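Local coordinates for protein probable tRNA pseudouridine synthase D (Methanosarcina mazei, PDB 1Z2Z) that probably isomerises uridine 13 of transfer RNAs to pseudouridine, as a member of the TruD family of pseudouridine synthases, at residues T20-Q25 and I137-I142; N144-T149 and G406-V411. One frame throughout, in Å; residues are numbered along the deposited sequence.

Contact 1 (T20-Q25 and I137-I142); sequences TGLGGQ and ITVRNI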
loop_
_atom_site.group_PDB
_atom_site.type_symbol
_atom_site.label_atom_id
_atom_site.label_comp_id
_atom_site.label_asym_id
_atom_site.label_seq_id
_atom_site.Cartn_x
_atom_site.Cartn_y
_atom_site.Cartn_z
ATOM N N THR A 20 17.669 11.982 11.090
ATOM C CA THR A 20 18.580 11.289 10.198
ATOM C C THR A 20 18.131 9.860 9.944
ATOM O O THR A 20 17.548 9.214 10.815
ATOM C CB THR A 20 20.029 11.324 10.754
ATOM O OG1 THR A 20 20.893 10.557 9.911
ATOM C CG2 THR A 20 20.066 10.779 12.156
ATOM N N GLY A 21 18.401 9.396 8.729
ATOM C CA GLY A 21 18.034 8.055 8.325
ATOM C C GLY A 21 18.723 7.001 9.155
ATOM O O GLY A 21 19.923 6.762 9.014
ATOM N N LEU A 22 17.941 6.377 10.023
ATOM C CA LEU A 22 18.407 5.331 10.914
ATOM C C LEU A 22 19.151 4.253 10.138
ATOM O O LEU A 22 20.055 3.610 10.668
ATOM C CB LEU A 22 17.203 4.741 11.635
ATOM C CG LEU A 22 17.429 3.956 12.915
ATOM C CD1 LEU A 22 16.137 3.970 13.718
ATOM C CD2 LEU A 22 17.870 2.537 12.589
ATOM N N GLY A 23 18.774 4.066 8.875
ATOM C CA GLY A 23 19.422 3.064 8.047
ATOM C C GLY A 23 19.211 1.663 8.586
ATOM O O GLY A 23 18.231 1.407 9.287
ATOM N N GLY A 24 20.121 0.750 8.267
ATOM C CA GLY A 24 19.994 -0.617 8.745
ATOM C C GLY A 24 19.257 -1.524 7.774
ATOM O O GLY A 24 19.000 -1.148 6.627
ATOM N N GLN A 25 18.899 -2.718 8.238
ATOM C CA GLN A 25 18.208 -3.689 7.397
ATOM C C GLN A 25 17.076 -4.389 8.134
ATOM O O GLN A 25 17.011 -4.351 9.366
ATOM C CB GLN A 25 19.209 -4.718 6.901
ATOM C CG GLN A 25 19.953 -5.370 8.039
ATOM C CD GLN A 25 21.077 -6.252 7.563
ATOM O OE1 GLN A 25 21.542 -7.122 8.299
ATOM N NE2 GLN A 25 21.533 -6.031 6.330
ATOM N N ILE A 137 8.433 -4.704 14.546
ATOM C CA ILE A 137 9.520 -4.808 13.580
ATOM C C ILE A 137 10.860 -4.536 14.243
ATOM O O ILE A 137 10.927 -3.844 15.251
ATOM C CB ILE A 137 9.306 -3.828 12.407
ATOM C CG1 ILE A 137 7.924 -4.076 11.801
ATOM C CG2 ILE A 137 10.381 -4.017 11.340
ATOM C CD1 ILE A 137 7.555 -3.101 10.709
ATOM N N THR A 138 11.922 -5.096 13.677
ATOM C CA THR A 138 13.266 -4.928 14.219
ATOM C C THR A 138 14.240 -4.553 13.115
ATOM O O THR A 138 14.426 -5.314 12.170
ATOM C CB THR A 138 13.765 -6.227 14.854
ATOM O OG1 THR A 138 12.959 -6.539 15.996
ATOM C CG2 THR A 138 15.232 -6.092 15.271
ATOM N N VAL A 139 14.861 -3.384 13.243
ATOM C CA VAL A 139 15.830 -2.926 12.260
ATOM C C VAL A 139 17.180 -3.316 12.866
ATOM O O VAL A 139 17.395 -3.133 14.067
ATOM C CB VAL A 139 15.742 -1.367 12.058
ATOM C CG1 VAL A 139 16.494 -0.946 10.806
ATOM C CG2 VAL A 139 14.285 -0.920 11.957
ATOM N N ARG A 140 18.068 -3.885 12.049
ATOM C CA ARG A 140 19.404 -4.321 12.494
ATOM C C ARG A 140 20.522 -3.788 11.592
ATOM O O ARG A 140 20.283 -3.445 10.435
ATOM C CB ARG A 140 19.496 -5.858 12.502
ATOM C CG ARG A 140 18.648 -6.573 13.530
ATOM C CD ARG A 140 18.901 -8.067 13.464
ATOM N NE ARG A 140 18.070 -8.823 14.401
ATOM C CZ ARG A 140 18.153 -8.737 15.726
ATOM N NH1 ARG A 140 17.353 -9.457 16.494
ATOM N NH2 ARG A 140 19.036 -7.929 16.293
ATOM N N ASN A 141 21.739 -3.732 12.133
ATOM C CA ASN A 141 22.924 -3.281 11.393
ATOM C C ASN A 141 22.988 -1.778 11.119
ATOM O O ASN A 141 23.305 -1.337 10.008
ATOM C CB ASN A 141 23.036 -4.028 10.063
ATOM C CG ASN A 141 24.457 -4.080 9.548
ATOM O OD1 ASN A 141 24.702 -4.386 8.380
ATOM N ND2 ASN A 141 25.409 -3.796 10.428
ATOM N N ILE A 142 22.690 -0.996 12.145
ATOM C CA ILE A 142 22.727 0.439 12.017
ATOM C C ILE A 142 24.104 0.969 12.399
ATOM O O ILE A 142 24.684 0.576 13.417
ATOM C CB ILE A 142 21.654 1.106 12.900
ATOM C CG1 ILE A 142 21.816 2.632 12.841
ATOM C CG2 ILE A 142 21.761 0.588 14.312
ATOM C CD1 ILE A 142 20.798 3.406 13.663
#
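Two backbone hydrogen bonds pair Gln25 with Arg140 as a single antiparallel, hydrogen-bonded bridge. Gln25 N gives its hydrogen to Arg140 O at 2.7 Å, nearly along the C=O axis, and Arg140 N returns a straighter bond to Gln25 O at 2.9 Å (N-H...O 170°), in the plane of that carbonyl. Beside them, Val139 CA makes a CA-H...O contact with Gln25 O (3.4 Å).

Apolar packing is carried by Leu22. Its CG is anti to the backbone N, and CD2 meets the tip of Ile142 (CD2 to CD1 3.2 Å) with the two side chains crossing at about a right angle; the same CD2 lies 4.1 Å from Val139 CG1. Leu153 of helix 146-163 also packs on Leu22, while Met430 touches Val139. Gly24 has backbone angles that would jam a beta carbon against the preceding carbonyl O, and it would also run into Val139 CG1.

Among the polar side chains, Gln25 lies obliquely across Asn141, with CG 3.9 Å from Asn141 CB and 3.1 Å from Arg140 O. An alanine here would lack CG and the amide, and would probably lose this cover over Asn141 CB and Arg140 O. The guanidinium of Arg140 leads elsewhere, to a salt bridge with Asp32, and Thr138 CG2 lies over the centre of one of its faces.

On its other edge the strand pairs with 408-417, where Asn141, at a positive phi of 73°, and Ile142 both face Ser408: a G1 beta bulge near the end of strand 130-142, in the mixed sheet that also holds 33-39.

Contact 2 (N144-T149 and G406-V411); sequences NSPEET and GKSKAV
Ser408 carries the tight part of this contact, its side chain pointing at the turn that leads into helix 146-163. With OG anti to its own carbonyl carbon and beside the backbone N (chi1 -52°), the hydroxyl gives its hydrogen to Asn144 O in a very short modelled bond of 2.5 Å, although OG is modelled too close to a neighbour, so its place and the bond length are not sure. Pro146 closes on the same hydroxyl with its ring, CD lying 3.5 Å from Ser408 OG. From the first turn of the helix comes Thr149, whose OG1 stands 3.7 Å from Ser408 CB.

That turn is organised by an N-cap: Ser145 OG accepts from Glu148 N in a nearly straight bond (3.1 Å, 168°). Ser145 O is gripped twice by Thr149, by its N and by its OG1, the latter donating at 2.8 Å from well above the carbonyl plane. These bonds shape the helix start, which lies against strand 408-417 through Ser408, and Ile142 of the preceding strand touches both Thr149 and Ser408.

Packing loosens toward solvent. Glu147 and Glu148 are exposed and their side chains do not reach the strand; the side chains of Lys407 and Lys409 start away from the helix, both touch Asp401, and Lys409 NZ has a long, weak ion pair with Glu402. Gly406, also exposed, has backbone angles that would press a beta carbon against the preceding carbonyl oxygen.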
loop_
_atom_site.group_PDB
_atom_site.type_symbol
_atom_site.label_atom_id
_atom_site.label_comp_id
_atom_site.label_asym_id
_atom_site.label_seq_id
_atom_site.Cartn_x
_atom_site.Cartn_y
_atom_site.Cartn_z
ATOM N N ASN A 144 25.174 3.095 14.010
ATOM C CA ASN A 144 25.168 3.899 15.238
ATOM C C ASN A 144 25.233 3.027 16.478
ATOM O O ASN A 144 25.154 1.802 16.395
ATOM C CB ASN A 144 23.918 4.783 15.339
ATOM C CG ASN A 144 23.993 6.015 14.460
ATOM O OD1 ASN A 144 24.944 6.800 14.543
ATOM N ND2 ASN A 144 22.982 6.200 13.619
ATOM N N SER A 145 25.360 3.678 17.629
ATOM C CA SER A 145 25.446 2.995 18.915
ATOM C C SER A 145 24.079 2.938 19.586
ATOM O O SER A 145 23.175 3.692 19.235
ATOM C CB SER A 145 26.426 3.735 19.834
ATOM O OG SER A 145 25.892 4.986 20.253
ATOM N N PRO A 146 23.914 2.045 20.572
ATOM C CA PRO A 146 22.629 1.936 21.267
ATOM C C PRO A 146 22.183 3.279 21.835
ATOM O O PRO A 146 20.993 3.593 21.842
ATOM C CB PRO A 146 22.913 0.905 22.360
ATOM C CG PRO A 146 24.377 1.096 22.627
ATOM C CD PRO A 146 24.929 1.203 21.228
ATOM N N GLU A 147 23.141 4.071 22.309
ATOM C CA GLU A 147 22.820 5.379 22.870
ATOM C C GLU A 147 22.423 6.373 21.788
ATOM O O GLU A 147 21.383 7.027 21.894
ATOM C CB GLU A 147 24.002 5.941 23.673
ATOM C CG GLU A 147 24.138 5.357 25.084
ATOM C CD GLU A 147 24.635 6.383 26.109
ATOM O OE1 GLU A 147 23.963 7.432 26.286
ATOM O OE2 GLU A 147 25.691 6.137 26.747
ATOM N N GLU A 148 23.238 6.483 20.744
ATOM C CA GLU A 148 22.941 7.414 19.663
ATOM C C GLU A 148 21.716 7.029 18.825
ATOM O O GLU A 148 21.155 7.866 18.116
ATOM C CB GLU A 148 24.163 7.584 18.753
ATOM C CG GLU A 148 25.147 8.653 19.228
ATOM C CD GLU A 148 25.933 9.284 18.080
ATOM O OE1 GLU A 148 26.553 10.350 18.291
ATOM O OE2 GLU A 148 25.929 8.713 16.969
ATOM N N THR A 149 21.301 5.766 18.918
ATOM C CA THR A 149 20.142 5.273 18.176
ATOM C C THR A 149 18.838 5.479 18.959
ATOM O O THR A 149 17.822 5.867 18.384
ATOM C CB THR A 149 20.314 3.771 17.832
ATOM O OG1 THR A 149 21.483 3.603 17.021
ATOM C CG2 THR A 149 19.111 3.246 17.071
ATOM N N GLY A 406 28.840 -4.582 17.181
ATOM C CA GLY A 406 29.337 -3.237 16.948
ATOM C C GLY A 406 28.243 -2.306 16.446
ATOM O O GLY A 406 28.350 -1.080 16.573
ATOM N N LYS A 407 27.190 -2.891 15.868
ATOM C CA LYS A 407 26.049 -2.125 15.340
ATOM C C LYS A 407 24.901 -2.174 16.334
ATOM O O LYS A 407 24.923 -2.945 17.293
ATOM C CB LYS A 407 25.541 -2.705 14.014
ATOM C CG LYS A 407 26.605 -3.200 13.050
ATOM C CD LYS A 407 27.391 -2.089 12.397
ATOM C CE LYS A 407 28.566 -2.672 11.612
ATOM N NZ LYS A 407 28.161 -3.695 10.593
ATOM N N SER A 408 23.886 -1.361 16.091
ATOM C CA SER A 408 22.731 -1.332 16.974
ATOM C C SER A 408 21.474 -1.854 16.258
ATOM O O SER A 408 21.500 -2.126 15.059
ATOM C CB SER A 408 22.516 0.097 17.474
ATOM O OG SER A 408 23.712 0.612 18.030
ATOM N N LYS A 409 20.383 -2.007 16.999
ATOM C CA LYS A 409 19.129 -2.482 16.425
ATOM C C LYS A 409 17.988 -1.648 16.991
ATOM O O LYS A 409 18.124 -1.045 18.053
ATOM C CB LYS A 409 18.905 -3.952 16.779
ATOM C CG LYS A 409 18.745 -4.173 18.274
ATOM C CD LYS A 409 18.331 -5.581 18.596
ATOM C CE LYS A 409 18.070 -5.690 20.071
ATOM N NZ LYS A 409 17.800 -7.085 20.491
ATOM N N ALA A 410 16.859 -1.622 16.293
ATOM C CA ALA A 410 15.707 -0.848 16.756
ATOM C C ALA A 410 14.451 -1.709 16.707
ATOM O O ALA A 410 14.198 -2.378 15.713
ATOM C CB ALA A 410 15.535 0.385 15.883
ATOM N N VAL A 411 13.670 -1.696 17.781
ATOM C CA VAL A 411 12.447 -2.487 17.833
ATOM C C VAL A 411 11.207 -1.601 17.731
ATOM O O VAL A 411 10.685 -1.152 18.748
ATOM C CB VAL A 411 12.344 -3.289 19.154
ATOM C CG1 VAL A 411 11.075 -4.121 19.163
ATOM C CG2 VAL A 411 13.554 -4.182 19.316
#

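Contacts 1 and 2 sit about 8 Å apart, centre to centre, and use neighbouring strands of one sheet, 130-142 in contact 1 and 408-417 in contact 2: Val139 O of contact 1 probably accepts a hydrogen bond from Ala410 N of contact 2. Strand 130-142 is followed, after a short turn, by helix 146-163, whose start packs on strand 408-417 in contact 2. Contact 1 is the larger and more buried, joining a glycine-rich loop to the sheet by backbone pairing and aliphatic packing. Contact 2 lies farther out, with exposed residues on both its segments, and rests on a serine hydroxyl and a capped helix start. Neither lies at the predicted catalytic aspartate.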